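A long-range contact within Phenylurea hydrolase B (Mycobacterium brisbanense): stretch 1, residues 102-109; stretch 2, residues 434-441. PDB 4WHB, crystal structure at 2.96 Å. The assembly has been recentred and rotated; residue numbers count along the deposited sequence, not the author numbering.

Stretch 1, residues 102-109: ALRNGVTT
Stretch 2 434-441: SITEVFQA

How do the two backbones lie against each other? Stretch 1 leaves a helix that ends at Arg104, turns through Asn105 and Gly106, and enters a strand at Val107. Stretch 2 passes a corner at Thr436 and then runs extended from Glu437 through Phe439, with phi near -155° to -103° and psi near 116° to 148°. The axes of strands 107-109 and 437-440 point almost the same way, 6° apart, but approach no closer than 8.1 Å. In register, the CA of Gly106 lies 5.9 Å from the CA of Val438, and the CA of Thr108 lies 6.3 Å from the CA of Gln440. No clear hydrogen bond crosses between the stretches. The stretches bury 330 Å², both sides summed, where side chains meet both each other and backbone atoms.

What shapes the turn that stretch 2 packs against? The helix closes with a Schellman motif, in which Val107 N donates to Ala102 O and Gly106 N to Leu103 O, both at 2.8 Å; a weak bond joins Asn105 N to Ala102 O, also at 2.8 Å. Asn105 has phi/psi of -89/5, and Gly106 swings to 106/0, angles that by themselves call for glycine because a CB would be jammed against the preceding carbonyl oxygen. A CB at Gly106 would also sit just 3.0 Å from Ile435 CD1, a clash. Without one, the Gly106 CA comes within 3.8 Å of Val438 CG2 and 4.1 Å of Ile435 CD1.

Which apolar groups meet? Val438, chi1 t, points toward stretch 1 and reaches Leu103 at the helix end, Gly106 in the turn and Thr108 in the strand. Its CG1 lies 3.8 Å from Leu103 CD1, an apolar pairing, and 4.2 Å from Thr108 CG2; its CG2 is 3.8 Å from Leu103 O. Leu103 sets off sideways, but its t, p rotamer brings the end of the chain nearer. Ile435, with chi1 m and chi2 t, also points toward stretch 1 and lays its CD1 3.3 Å from Asn105 O, a close van der Waals contact with a backbone carbonyl. The CA-to-CB bond of Phe439, by contrast, points away.

How do the polar residues Thr108 and Gln440 take part? Thr108 (phi/psi -79/-25, chi1 p) points toward stretch 2, yet its OG1 is hydrogen-bonded elsewhere in the structure. Its methyl does the packing here: CG2 stands 3.8 Å from Phe439 O and 3.9 Å from Gln440 CG, so the aliphatic part of the glutamine contributes to the apolar contact. Gln440, phi/psi -138/136, also points toward its partner, with chi1 and chi2 both t and chi3 near -110°. The amide end of this side chain reaches the strand backbone, but its orientation in the model is uncertain, and the polar chemistry there remains open.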

# COMPACT_ATOMS: atom_id res chain seq x y z
N ALA C 102 -7.75 -34.46 -12.80
CA ALA C 102 -6.96 -34.80 -13.98
C ALA C 102 -7.39 -36.17 -14.49
O ALA C 102 -7.74 -36.33 -15.66
CB ALA C 102 -5.44 -34.76 -13.66
N LEU C 103 -7.34 -37.16 -13.60
CA LEU C 103 -7.65 -38.55 -13.92
C LEU C 103 -9.07 -38.67 -14.44
O LEU C 103 -9.32 -39.40 -15.38
CB LEU C 103 -7.47 -39.39 -12.65
CG LEU C 103 -7.69 -40.91 -12.72
CD1 LEU C 103 -6.80 -41.52 -13.82
CD2 LEU C 103 -7.43 -41.54 -11.35
N ARG C 104 -10.00 -37.96 -13.80
CA ARG C 104 -11.39 -37.88 -14.24
C ARG C 104 -11.40 -37.43 -15.72
O ARG C 104 -12.21 -37.92 -16.50
CB ARG C 104 -12.19 -36.91 -13.36
CG ARG C 104 -13.70 -36.93 -13.60
CD ARG C 104 -14.56 -36.07 -12.65
NE ARG C 104 -14.35 -34.62 -12.81
CZ ARG C 104 -15.11 -33.67 -12.26
NH1 ARG C 104 -16.12 -33.97 -11.49
NH2 ARG C 104 -14.82 -32.40 -12.45
N ASN C 105 -10.51 -36.50 -16.08
CA ASN C 105 -10.40 -36.01 -17.44
C ASN C 105 -9.42 -36.82 -18.32
O ASN C 105 -9.17 -36.51 -19.47
CB ASN C 105 -10.01 -34.56 -17.43
CG ASN C 105 -11.15 -33.66 -17.03
OD1 ASN C 105 -12.00 -34.01 -16.21
ND2 ASN C 105 -11.19 -32.48 -17.61
N GLY C 106 -8.90 -37.91 -17.76
CA GLY C 106 -8.08 -38.84 -18.52
C GLY C 106 -6.59 -38.79 -18.24
O GLY C 106 -5.84 -39.59 -18.81
N VAL C 107 -6.14 -37.91 -17.36
CA VAL C 107 -4.71 -37.86 -17.04
C VAL C 107 -4.36 -38.82 -15.92
O VAL C 107 -4.69 -38.60 -14.78
CB VAL C 107 -4.27 -36.43 -16.67
CG1 VAL C 107 -2.74 -36.37 -16.52
CG2 VAL C 107 -4.79 -35.38 -17.70
N THR C 108 -3.69 -39.91 -16.27
CA THR C 108 -3.35 -40.98 -15.32
C THR C 108 -2.17 -40.66 -14.46
O THR C 108 -2.04 -41.16 -13.37
CB THR C 108 -3.04 -42.28 -16.09
OG1 THR C 108 -2.09 -42.03 -17.13
CG2 THR C 108 -4.36 -42.85 -16.69
N THR C 109 -1.31 -39.79 -14.97
CA THR C 109 -0.03 -39.49 -14.33
C THR C 109 0.31 -38.02 -14.43
O THR C 109 0.18 -37.41 -15.48
CB THR C 109 1.11 -40.30 -15.01
OG1 THR C 109 1.00 -41.69 -14.64
CG2 THR C 109 2.48 -39.74 -14.62
N SER C 434 -13.89 -36.55 -24.96
CA SER C 434 -15.05 -37.47 -24.91
C SER C 434 -14.55 -38.86 -24.57
O SER C 434 -13.96 -39.54 -25.42
CB SER C 434 -15.81 -37.50 -26.22
OG SER C 434 -14.91 -37.70 -27.30
N ILE C 435 -14.76 -39.24 -23.31
CA ILE C 435 -14.08 -40.40 -22.74
C ILE C 435 -15.09 -41.33 -22.11
O ILE C 435 -15.72 -40.96 -21.10
CB ILE C 435 -13.07 -39.96 -21.67
CG1 ILE C 435 -11.93 -39.19 -22.33
CG2 ILE C 435 -12.53 -41.15 -20.91
CD1 ILE C 435 -10.97 -38.47 -21.36
N THR C 436 -15.22 -42.53 -22.67
CA THR C 436 -16.15 -43.51 -22.11
C THR C 436 -15.56 -44.24 -20.91
O THR C 436 -16.31 -44.66 -20.03
CB THR C 436 -16.60 -44.52 -23.16
OG1 THR C 436 -15.45 -45.14 -23.79
CG2 THR C 436 -17.49 -43.77 -24.18
N GLU C 437 -14.24 -44.38 -20.87
CA GLU C 437 -13.58 -44.99 -19.71
C GLU C 437 -12.15 -44.55 -19.55
O GLU C 437 -11.46 -44.28 -20.55
CB GLU C 437 -13.64 -46.53 -19.79
CG GLU C 437 -14.56 -47.16 -18.76
CD GLU C 437 -15.17 -48.47 -19.25
OE1 GLU C 437 -15.22 -48.67 -20.49
OE2 GLU C 437 -15.60 -49.30 -18.39
N VAL C 438 -11.70 -44.48 -18.30
CA VAL C 438 -10.30 -44.29 -18.00
C VAL C 438 -9.78 -45.46 -17.17
O VAL C 438 -10.22 -45.65 -16.05
CB VAL C 438 -10.05 -42.99 -17.28
CG1 VAL C 438 -8.56 -42.83 -16.97
CG2 VAL C 438 -10.48 -41.80 -18.13
N PHE C 439 -8.84 -46.23 -17.71
CA PHE C 439 -8.23 -47.32 -16.96
C PHE C 439 -6.84 -46.92 -16.47
O PHE C 439 -6.08 -46.24 -17.18
CB PHE C 439 -8.14 -48.58 -17.80
CG PHE C 439 -9.32 -49.52 -17.63
CD1 PHE C 439 -10.59 -49.16 -18.05
CD2 PHE C 439 -9.14 -50.76 -17.04
CE1 PHE C 439 -11.66 -49.99 -17.90
CE2 PHE C 439 -10.21 -51.61 -16.87
CZ PHE C 439 -11.47 -51.22 -17.31
N GLN C 440 -6.50 -47.32 -15.24
CA GLN C 440 -5.22 -46.97 -14.64
C GLN C 440 -4.63 -48.15 -13.91
O GLN C 440 -5.35 -48.84 -13.20
CB GLN C 440 -5.37 -45.78 -13.68
CG GLN C 440 -4.09 -44.98 -13.47
CD GLN C 440 -4.11 -44.24 -12.15
OE1 GLN C 440 -4.20 -43.00 -12.10
NE2 GLN C 440 -4.03 -45.00 -11.05
N ALA C 441 -3.33 -48.39 -14.09
CA ALA C 441 -2.65 -49.53 -13.48
C ALA C 441 -3.45 -50.81 -13.76
O ALA C 441 -3.55 -51.69 -12.92
CB ALA C 441 -2.49 -49.32 -11.98